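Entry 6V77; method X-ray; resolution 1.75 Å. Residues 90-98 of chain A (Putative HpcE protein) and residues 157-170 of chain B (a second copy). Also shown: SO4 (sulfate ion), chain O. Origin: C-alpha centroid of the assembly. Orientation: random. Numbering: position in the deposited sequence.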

# COMPACT_ATOMS: atom_id res chain seq x y z
N LYS A 90 16.24 22.23 2.15
CA LYS A 90 15.59 21.12 1.49
C LYS A 90 15.33 20.00 2.50
O LYS A 90 16.00 19.91 3.53
CB LYS A 90 16.45 20.62 0.34
N PRO A 91 14.36 19.13 2.23
CA PRO A 91 14.23 17.93 3.06
C PRO A 91 15.54 17.17 3.07
O PRO A 91 16.26 17.13 2.07
CB PRO A 91 13.12 17.13 2.37
CG PRO A 91 12.39 18.12 1.53
CD PRO A 91 13.40 19.13 1.11
N GLU A 92 15.85 16.58 4.21
CA GLU A 92 17.05 15.76 4.31
C GLU A 92 16.85 14.41 3.63
O GLU A 92 17.81 13.85 3.09
CB GLU A 92 17.43 15.60 5.78
CG GLU A 92 18.79 14.98 6.03
CD GLU A 92 18.72 13.48 6.24
OE1 GLU A 92 17.60 12.93 6.28
OE2 GLU A 92 19.79 12.85 6.38
N HIS A 93 15.63 13.91 3.61
CA HIS A 93 15.30 12.63 3.00
C HIS A 93 13.95 12.76 2.32
O HIS A 93 13.17 13.66 2.65
CB HIS A 93 15.28 11.50 4.04
CG HIS A 93 14.43 11.80 5.23
ND1 HIS A 93 14.93 12.42 6.36
CD2 HIS A 93 13.12 11.55 5.48
CE1 HIS A 93 13.96 12.55 7.25
NE2 HIS A 93 12.85 12.03 6.74
N PRO A 94 13.66 11.90 1.35
CA PRO A 94 12.36 11.95 0.66
C PRO A 94 11.20 11.83 1.64
O PRO A 94 11.23 11.02 2.56
CB PRO A 94 12.41 10.73 -0.26
CG PRO A 94 13.90 10.53 -0.52
CD PRO A 94 14.61 10.97 0.71
N VAL A 95 10.16 12.62 1.41
CA VAL A 95 8.91 12.54 2.18
C VAL A 95 8.00 11.55 1.47
O VAL A 95 7.63 11.78 0.31
CB VAL A 95 8.25 13.93 2.30
CG1 VAL A 95 6.92 13.83 3.00
CG2 VAL A 95 9.20 14.89 3.03
N ILE A 96 7.64 10.45 2.14
CA ILE A 96 7.03 9.31 1.46
C ILE A 96 5.65 9.00 2.04
O ILE A 96 5.50 8.83 3.26
CB ILE A 96 7.94 8.06 1.55
CG1 ILE A 96 9.29 8.34 0.89
CG2 ILE A 96 7.24 6.84 0.96
CD1 ILE A 96 9.19 8.77 -0.54
N PHE A 97 4.66 8.84 1.16
CA PHE A 97 3.35 8.35 1.54
C PHE A 97 2.90 7.37 0.44
O PHE A 97 3.71 6.91 -0.36
CB PHE A 97 2.38 9.52 1.75
CG PHE A 97 2.44 10.55 0.66
CD1 PHE A 97 3.34 11.60 0.74
CD2 PHE A 97 1.61 10.47 -0.45
CE1 PHE A 97 3.43 12.55 -0.26
CE2 PHE A 97 1.68 11.43 -1.45
CZ PHE A 97 2.59 12.46 -1.36
N THR A 98 1.61 7.01 0.42
CA THR A 98 1.12 6.09 -0.61
C THR A 98 -0.11 6.67 -1.30
O THR A 98 -0.69 7.67 -0.88
CB THR A 98 0.81 4.68 -0.04
OG1 THR A 98 0.73 3.72 -1.12
CG2 THR A 98 -0.52 4.68 0.74
N ASP B 157 12.35 8.05 15.17
CA ASP B 157 13.17 9.14 14.63
C ASP B 157 12.73 9.47 13.20
O ASP B 157 12.44 10.62 12.88
CB ASP B 157 14.66 8.78 14.65
CG ASP B 157 15.21 8.59 16.05
OD1 ASP B 157 14.53 8.95 17.04
OD2 ASP B 157 16.35 8.08 16.16
N LEU B 158 12.71 8.45 12.34
CA LEU B 158 12.24 8.65 10.97
C LEU B 158 10.78 9.08 10.94
O LEU B 158 10.39 9.90 10.10
CB LEU B 158 12.42 7.36 10.17
CG LEU B 158 12.01 7.36 8.69
CD1 LEU B 158 12.78 8.43 7.95
CD2 LEU B 158 12.24 6.00 8.06
N GLN B 159 9.96 8.53 11.84
CA GLN B 159 8.53 8.79 11.79
C GLN B 159 8.22 10.27 11.94
O GLN B 159 7.29 10.79 11.31
CB GLN B 159 7.80 8.00 12.88
CG GLN B 159 6.27 8.12 12.74
CD GLN B 159 5.51 7.54 13.93
OE1 GLN B 159 6.00 6.66 14.64
NE2 GLN B 159 4.28 8.03 14.14
N LEU B 160 8.98 10.97 12.78
CA LEU B 160 8.68 12.35 13.14
C LEU B 160 9.62 13.37 12.51
O LEU B 160 9.47 14.56 12.78
CB LEU B 160 8.71 12.49 14.66
CG LEU B 160 7.76 11.49 15.33
CD1 LEU B 160 7.85 11.58 16.85
CD2 LEU B 160 6.36 11.76 14.88
N ALA B 161 10.57 12.94 11.68
CA ALA B 161 11.59 13.85 11.19
C ALA B 161 11.12 14.62 9.95
O ALA B 161 10.21 14.20 9.23
CB ALA B 161 12.88 13.10 10.86
N GLY B 162 11.77 15.76 9.71
CA GLY B 162 11.61 16.50 8.48
C GLY B 162 10.31 17.27 8.41
O GLY B 162 9.43 17.14 9.27
N PRO B 163 10.16 18.10 7.38
CA PRO B 163 8.89 18.80 7.20
C PRO B 163 7.80 17.80 6.84
O PRO B 163 8.07 16.75 6.25
CB PRO B 163 9.17 19.76 6.04
CG PRO B 163 10.25 19.09 5.26
CD PRO B 163 11.11 18.40 6.30
N ALA B 164 6.58 18.12 7.25
CA ALA B 164 5.38 17.34 6.96
C ALA B 164 5.60 15.84 7.20
O ALA B 164 5.42 15.03 6.28
CB ALA B 164 4.91 17.60 5.53
N PRO B 165 5.96 15.44 8.42
CA PRO B 165 6.33 14.03 8.66
C PRO B 165 5.23 13.05 8.29
O PRO B 165 4.10 13.12 8.80
CB PRO B 165 6.62 13.99 10.17
CG PRO B 165 5.97 15.21 10.73
CD PRO B 165 6.05 16.24 9.66
N GLN B 166 5.60 12.08 7.46
CA GLN B 166 4.70 11.02 7.02
C GLN B 166 5.15 9.69 7.64
O GLN B 166 6.32 9.32 7.53
CB GLN B 166 4.70 10.94 5.49
CG GLN B 166 4.36 12.27 4.84
CD GLN B 166 2.91 12.68 5.10
OE1 GLN B 166 1.98 11.95 4.79
NE2 GLN B 166 2.74 13.85 5.68
N PHE B 167 4.20 8.96 8.24
CA PHE B 167 4.52 7.90 9.19
C PHE B 167 4.82 6.54 8.56
O PHE B 167 5.37 5.68 9.26
CB PHE B 167 3.37 7.74 10.19
CG PHE B 167 3.10 8.96 11.04
CD1 PHE B 167 4.00 10.02 11.09
CD2 PHE B 167 1.95 9.04 11.83
CE1 PHE B 167 3.76 11.14 11.88
CE2 PHE B 167 1.71 10.16 12.64
CZ PHE B 167 2.62 11.20 12.66
N SER B 168 4.50 6.31 7.29
CA SER B 168 4.44 4.93 6.79
C SER B 168 5.82 4.27 6.78
O SER B 168 5.95 3.11 7.19
CB SER B 168 3.85 4.90 5.37
OG SER B 168 2.54 5.42 5.38
N LEU B 169 6.83 4.95 6.27
CA LEU B 169 8.12 4.30 6.04
C LEU B 169 8.75 3.84 7.35
O LEU B 169 9.26 2.72 7.44
CB LEU B 169 9.06 5.25 5.29
CG LEU B 169 10.12 4.57 4.44
CD1 LEU B 169 9.50 3.69 3.36
CD2 LEU B 169 11.09 5.60 3.84
N ALA B 170 8.67 4.68 8.39
CA ALA B 170 9.20 4.34 9.71
C ALA B 170 8.53 3.12 10.33
O ALA B 170 9.09 2.51 11.26
CB ALA B 170 9.02 5.51 10.66
S SO4 O . 1.04 6.37 15.90
O1 SO4 O . 0.82 6.95 17.21
O2 SO4 O . 2.46 6.04 15.70
O3 SO4 O . 0.26 5.14 15.73
O4 SO4 O . 0.60 7.32 14.88
O HOH W 1 10.29 11.67 8.10
O HOH W 2 3.39 7.86 5.01
O HOH W 3 6.93 7.70 5.22

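This is a contact between a mostly extended segment and an irregular turn, packed through aliphatic carbon and one imidazole ring and bonded through water, with no direct hydrogen bond from one stretch to the other. Chain A turns at Glu A92, then runs extended from His A93 into a short strand that includes Ile A96 and Phe A97; chain B leaves the end of a helix, passes through a proline-rich loop and continues into residues with helical phi/psi but without regular helical bonds. Pro A91 CA lies 6.2 Å from Gly B162 CA, and Phe A97 CA lies 6.2 Å from Gln B166 CA, so the chains advance in the same sense.

At the first end, His A93 is held by its neighbour: its ND1 donates to Glu A92 OE1 at 2.7 Å, which leaves NE2 for the partner chain. Leu B158 CD1 makes an off-centre CH-pi contact, 4.2 Å from the centroid of the His A93 ring, while Ala B161 CB meets the ring edge, 3.8 Å from His A93 CE1. Water 1 completes the site, 2.9 Å from His A93 NE2, 2.7 Å from Leu B158 O and 2.8 Å from Ala B161 O, bridging the imidazole to two carbonyls, though it has too few protons to donate to every acceptor in reach at once. Gly B162 has a positive phi, which favours glycine, and a CB there would be crowded by Pro B163 CD. A looser apolar contact, Pro A91 CG to Pro B163 CG at 4.4 Å, lies at the start of the chain A stretch.

In the middle, Val A95 points toward the loop. Its CG1 lies 3.5 Å from Gln B166 CG and its CG2 lies 3.9 Å from Pro B163 O, a fit of methyls against backbone and aliphatic surface. Gln B166 packs its methylene carbon against the valine, while its NE2 donates to Ala B164 O at 3.0 Å, a bond within the loop. The same side chain reaches further along the strand, with Gln B166 CB 3.2 Å from Ile A96 O and Gln B166 OE1 3.9 Å from Phe A97 CB.

Ile A96 O is the polar hub of the far end, where Ile A96 CG1 also packs 4.4 Å from Leu B169 CD2. Water 2 donates to Ile A96 O at 2.9 Å and accepts from Ser B168 N at 3.0 Å; water 3 donates to Ile A96 O at 2.7 Å and to Gln B166 O at 2.9 Å, and accepts from Leu B169 N at 2.9 Å. Two waters thus join one strand carbonyl to backbone groups of Gln B166, Ser B168 and Leu B169. The rule to read here is economy: aliphatic carbon and one imidazole ring supply the fit, and ordered water supplies the polar links.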